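PDB 4WN9: nitrogenase molybdenum-iron protein alpha chain from Clostridium pasteurianum, which forms part of the molybdenum-iron protein of nitrogenase, which reduces dinitrogen to ammonium, and carries the iron-molybdenum cofactor. Local coordinates for residues Q180-H185 / K389-I394. Numbering follows the deposited sequence.
Sequences QSAGHH and KNIPEI. With ICS (iron-sulfur-molybdenum cluster with interstitial carbon), chain F.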
ATOM      1  N   GLN A 180      11.861  -2.794  37.876  1.00 22.67           N
ATOM      2  CA  GLN A 180      11.327  -1.457  37.697  1.00 23.36           C
ATOM      3  C   GLN A 180      10.936  -0.831  39.017  1.00 26.26           C
ATOM      4  O   GLN A 180      10.767   0.390  39.098  1.00 27.49           O
ATOM      5  CB  GLN A 180      10.057  -1.467  36.820  1.00 26.86           C
ATOM      6  CG  GLN A 180      10.271  -1.924  35.394  1.00 26.67           C
ATOM      7  CD  GLN A 180      10.055  -3.417  35.234  1.00 26.51           C
ATOM      8  OE1 GLN A 180      10.639  -4.225  35.957  1.00 22.91           O
ATOM      9  NE2 GLN A 180       9.186  -3.790  34.299  1.00 28.90           N
ATOM     10  N   SER A 181      10.735  -1.662  40.039  1.00 26.97           N
ATOM     11  CA  SER A 181      10.210  -1.161  41.307  1.00 27.58           C
ATOM     12  C   SER A 181      11.055  -0.029  41.902  1.00 25.16           C
ATOM     13  O   SER A 181      10.526   0.999  42.311  1.00 28.37           O
ATOM     14  CB  SER A 181      10.104  -2.289  42.331  1.00 27.35           C
ATOM     15  OG  SER A 181       9.542  -1.762  43.503  1.00 24.52           O
ATOM     16  N   ALA A 182      12.361  -0.254  41.968  1.00 23.39           N
ATOM     17  CA  ALA A 182      13.294   0.700  42.535  1.00 24.59           C
ATOM     18  C   ALA A 182      13.201   2.040  41.832  1.00 23.12           C
ATOM     19  O   ALA A 182      13.349   3.067  42.463  1.00 25.38           O
ATOM     20  CB  ALA A 182      14.722   0.155  42.457  1.00 23.21           C
ATOM     21  N   GLY A 183      12.958   2.027  40.522  1.00 21.59           N
ATOM     22  CA  GLY A 183      12.753   3.250  39.775  1.00 19.50           C
ATOM     23  C   GLY A 183      11.503   3.997  40.181  1.00 20.00           C
ATOM     24  O   GLY A 183      11.488   5.219  40.176  1.00 21.40           O
ATOM     25  N   HIS A 184      10.446   3.281  40.553  1.00 22.52           N
ATOM     26  CA  HIS A 184       9.247   3.941  41.062  1.00 21.58           C
ATOM     27  C   HIS A 184       9.639   4.740  42.306  1.00 24.05           C
ATOM     28  O   HIS A 184       9.341   5.933  42.438  1.00 27.07           O
ATOM     29  CB  HIS A 184       8.166   2.945  41.488  1.00 21.65           C
ATOM     30  CG  HIS A 184       7.611   2.113  40.378  1.00 23.74           C
ATOM     31  ND1 HIS A 184       6.946   0.925  40.607  1.00 23.10           N
ATOM     32  CD2 HIS A 184       7.622   2.290  39.037  1.00 23.65           C
ATOM     33  CE1 HIS A 184       6.549   0.420  39.454  1.00 23.48           C
ATOM     34  NE2 HIS A 184       6.958   1.219  38.486  1.00 25.41           N
ATOM     35  N   HIS A 185      10.287   4.041  43.223  1.00 27.79           N
ATOM     36  CA  HIS A 185      10.668   4.596  44.511  1.00 28.76           C
ATOM     37  C   HIS A 185      11.570   5.799  44.289  1.00 31.14           C
ATOM     38  O   HIS A 185      11.359   6.862  44.870  1.00 35.24           O
ATOM     39  CB  HIS A 185      11.388   3.530  45.335  1.00 33.07           C
ATOM     40  CG  HIS A 185      11.463   3.841  46.799  1.00 32.85           C
ATOM     41  ND1 HIS A 185      11.647   2.868  47.757  1.00 35.35           N
ATOM     42  CD2 HIS A 185      11.367   5.015  47.469  1.00 29.85           C
ATOM     43  CE1 HIS A 185      11.674   3.430  48.952  1.00 31.47           C
ATOM     44  NE2 HIS A 185      11.512   4.733  48.803  1.00 28.70           N
ATOM     45  N   LYS A 389      18.709  -2.526  49.358  1.00 33.36           N
ATOM     46  CA  LYS A 389      19.184  -1.789  50.523  1.00 37.22           C
ATOM     47  C   LYS A 389      19.548  -0.369  50.133  1.00 40.75           C
ATOM     48  O   LYS A 389      19.164   0.588  50.807  1.00 49.38           O
ATOM     49  CB  LYS A 389      20.413  -2.492  51.110  1.00 42.12           C
ATOM     50  CG  LYS A 389      20.707  -2.146  52.556  1.00 46.74           C
ATOM     51  CD  LYS A 389      19.693  -2.795  53.479  1.00 48.04           C
ATOM     52  CE  LYS A 389      19.634  -2.092  54.823  1.00 55.14           C
ATOM     53  NZ  LYS A 389      18.417  -2.478  55.592  1.00 56.52           N
ATOM     54  N   ASN A 390      20.269  -0.239  49.022  1.00 46.00           N
ATOM     55  CA  ASN A 390      20.738   1.066  48.557  1.00 52.57           C
ATOM     56  C   ASN A 390      19.735   1.800  47.647  1.00 50.80           C
ATOM     57  O   ASN A 390      20.135   2.510  46.724  1.00 61.52           O
ATOM     58  CB  ASN A 390      22.099   0.915  47.853  1.00 51.34           C
ATOM     59  CG  ASN A 390      23.166   0.303  48.759  1.00 52.92           C
ATOM     60  OD1 ASN A 390      23.323   0.697  49.917  1.00 57.56           O
ATOM     61  ND2 ASN A 390      23.901  -0.671  48.231  1.00 52.32           N
ATOM     62  N   ILE A 391      18.443   1.597  47.893  1.00 39.30           N
ATOM     63  CA  ILE A 391      17.394   2.465  47.356  1.00 36.08           C
ATOM     64  C   ILE A 391      17.048   3.412  48.501  1.00 34.65           C
ATOM     65  O   ILE A 391      16.692   2.954  49.576  1.00 39.00           O
ATOM     66  CB  ILE A 391      16.120   1.676  46.975  1.00 32.31           C
ATOM     67  CG1 ILE A 391      16.439   0.564  45.976  1.00 27.64           C
ATOM     68  CG2 ILE A 391      15.046   2.598  46.408  1.00 32.12           C
ATOM     69  CD1 ILE A 391      15.286  -0.396  45.757  1.00 32.30           C
ATOM     70  N   PRO A 392      17.148   4.726  48.284  1.00 35.85           N
ATOM     71  CA  PRO A 392      17.014   5.631  49.423  1.00 39.21           C
ATOM     72  C   PRO A 392      15.592   5.818  49.952  1.00 42.58           C
ATOM     73  O   PRO A 392      14.640   5.938  49.179  1.00 41.38           O
ATOM     74  CB  PRO A 392      17.570   6.963  48.902  1.00 37.65           C
ATOM     75  CG  PRO A 392      17.497   6.874  47.421  1.00 40.77           C
ATOM     76  CD  PRO A 392      17.525   5.420  47.040  1.00 39.15           C
ATOM     77  N   GLU A 393      15.479   5.830  51.280  1.00 38.72           N
ATOM     78  CA  GLU A 393      14.255   6.207  51.974  1.00 46.19           C
ATOM     79  C   GLU A 393      14.301   7.688  52.373  1.00 47.69           C
ATOM     80  O   GLU A 393      15.337   8.205  52.801  1.00 52.86           O
ATOM     81  CB  GLU A 393      14.062   5.336  53.213  1.00 45.24           C
ATOM     82  CG  GLU A 393      14.062   3.845  52.919  1.00 47.06           C
ATOM     83  CD  GLU A 393      12.792   3.373  52.228  1.00 45.45           C
ATOM     84  OE1 GLU A 393      12.756   2.204  51.785  1.00 37.55           O
ATOM     85  OE2 GLU A 393      11.829   4.164  52.135  1.00 40.17           O
ATOM     86  N   ILE A 394      13.167   8.361  52.216  1.00 49.72           N
ATOM     87  CA  ILE A 394      13.040   9.783  52.494  1.00 50.32           C
ATOM     88  C   ILE A 394      12.016   9.982  53.611  1.00 54.25           C
ATOM     89  O   ILE A 394      11.069   9.206  53.744  1.00 47.40           O
ATOM     90  CB  ILE A 394      12.641  10.543  51.199  1.00 53.57           C
ATOM     91  CG1 ILE A 394      13.857  11.260  50.612  1.00 51.26           C
ATOM     92  CG2 ILE A 394      11.534  11.556  51.444  1.00 56.31           C
ATOM     93  CD1 ILE A 394      15.093  10.389  50.516  1.00 55.53           C
TER
HETATM   94 FE1  ICS F 602       1.640   0.589  38.063  1.00 28.56          FE
HETATM   95 MO1  ICS F 602       3.806  -2.086  32.022  1.00 21.16          MO
HETATM   96 FE2  ICS F 602       3.768  -0.129  36.653  1.00 24.64          FE
HETATM   97 FE3  ICS F 602       1.674   0.992  35.430  1.00 24.91          FE
HETATM   98 FE4  ICS F 602       1.460  -1.447  36.438  1.00 24.81          FE
HETATM   99 FE5  ICS F 602       2.292  -2.429  34.217  1.00 21.39          FE
HETATM  100 FE6  ICS F 602       4.561  -1.095  34.388  1.00 21.64          FE
HETATM  101 FE7  ICS F 602       2.518  -0.045  33.191  1.00 24.30          FE
HETATM  102  CX  ICS F 602       2.679  -0.719  35.085  1.00 22.74           C
HETATM  103  S1A ICS F 602       2.809  -1.342  38.299  1.00 25.23           S
HETATM  104  S1B ICS F 602       4.367  -3.270  33.949  1.00 21.83           S
HETATM  105  S2A ICS F 602       3.027   1.985  36.969  1.00 28.18           S
HETATM  106  S2B ICS F 602       5.883  -0.482  36.020  1.00 22.80           S
HETATM  107  S3A ICS F 602       0.836  -3.389  35.649  1.00 23.88           S
HETATM  108  S3B ICS F 602       4.664   0.075  32.508  1.00 24.04           S
HETATM  109  S4A ICS F 602      -0.101   0.187  36.599  1.00 23.87           S
HETATM  110  S4B ICS F 602       1.495  -1.780  32.232  1.00 24.37           S
HETATM  111  S5A ICS F 602       1.326   1.818  33.385  1.00 25.20           S
HETATM  112  O   HOH W   1      11.296   7.315  50.227  1.00 31.41           O
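A182 and I391 make the apolar contact. The end of the isoleucine, CD1, presses on A182 CB at 3.4 Å, tighter than usual for two carbons. The other branch of I391 serves H185: CG2 lies 3.7 Å from H185 ND1, obliquely placed against the ring.

The polar part gathers round the H185 imidazole. H185 holds CG anti to its backbone N (chi1 -163°), and the ring reaches out to the loop. E393 points its CB away, but its chain bends at chi2 (-73°) and brings the carboxylate back. E393 OE2 sits at the ring edge, 3.3 Å from H185 CE1, with the two planes 63° apart. One water joins the segments: it is 3.0 Å from H185 NE2 and accepts a hydrogen bond from I394 N at 2.9 Å. P392 O lies near the ring at a poor angle and accepts a hydrogen bond from N189, further along the helix.

H184, just before H185, belongs to the cofactor side. Its NE2 is 3.2 Å from S2B of the iron-sulfur-molybdenum cluster, and that sulfur lies in the plane of the ring. Q180 bonds the homocitrate through NE2. This short piece of helix 180-194 reaches from the cofactor pocket to a largely exposed loop.

Helix 261-275 packs beside them, with Y266 stacked on H185 and M270 touching I394. Helix 52-61 meets H184, and the loop runs between helices 370-374 and 409-418.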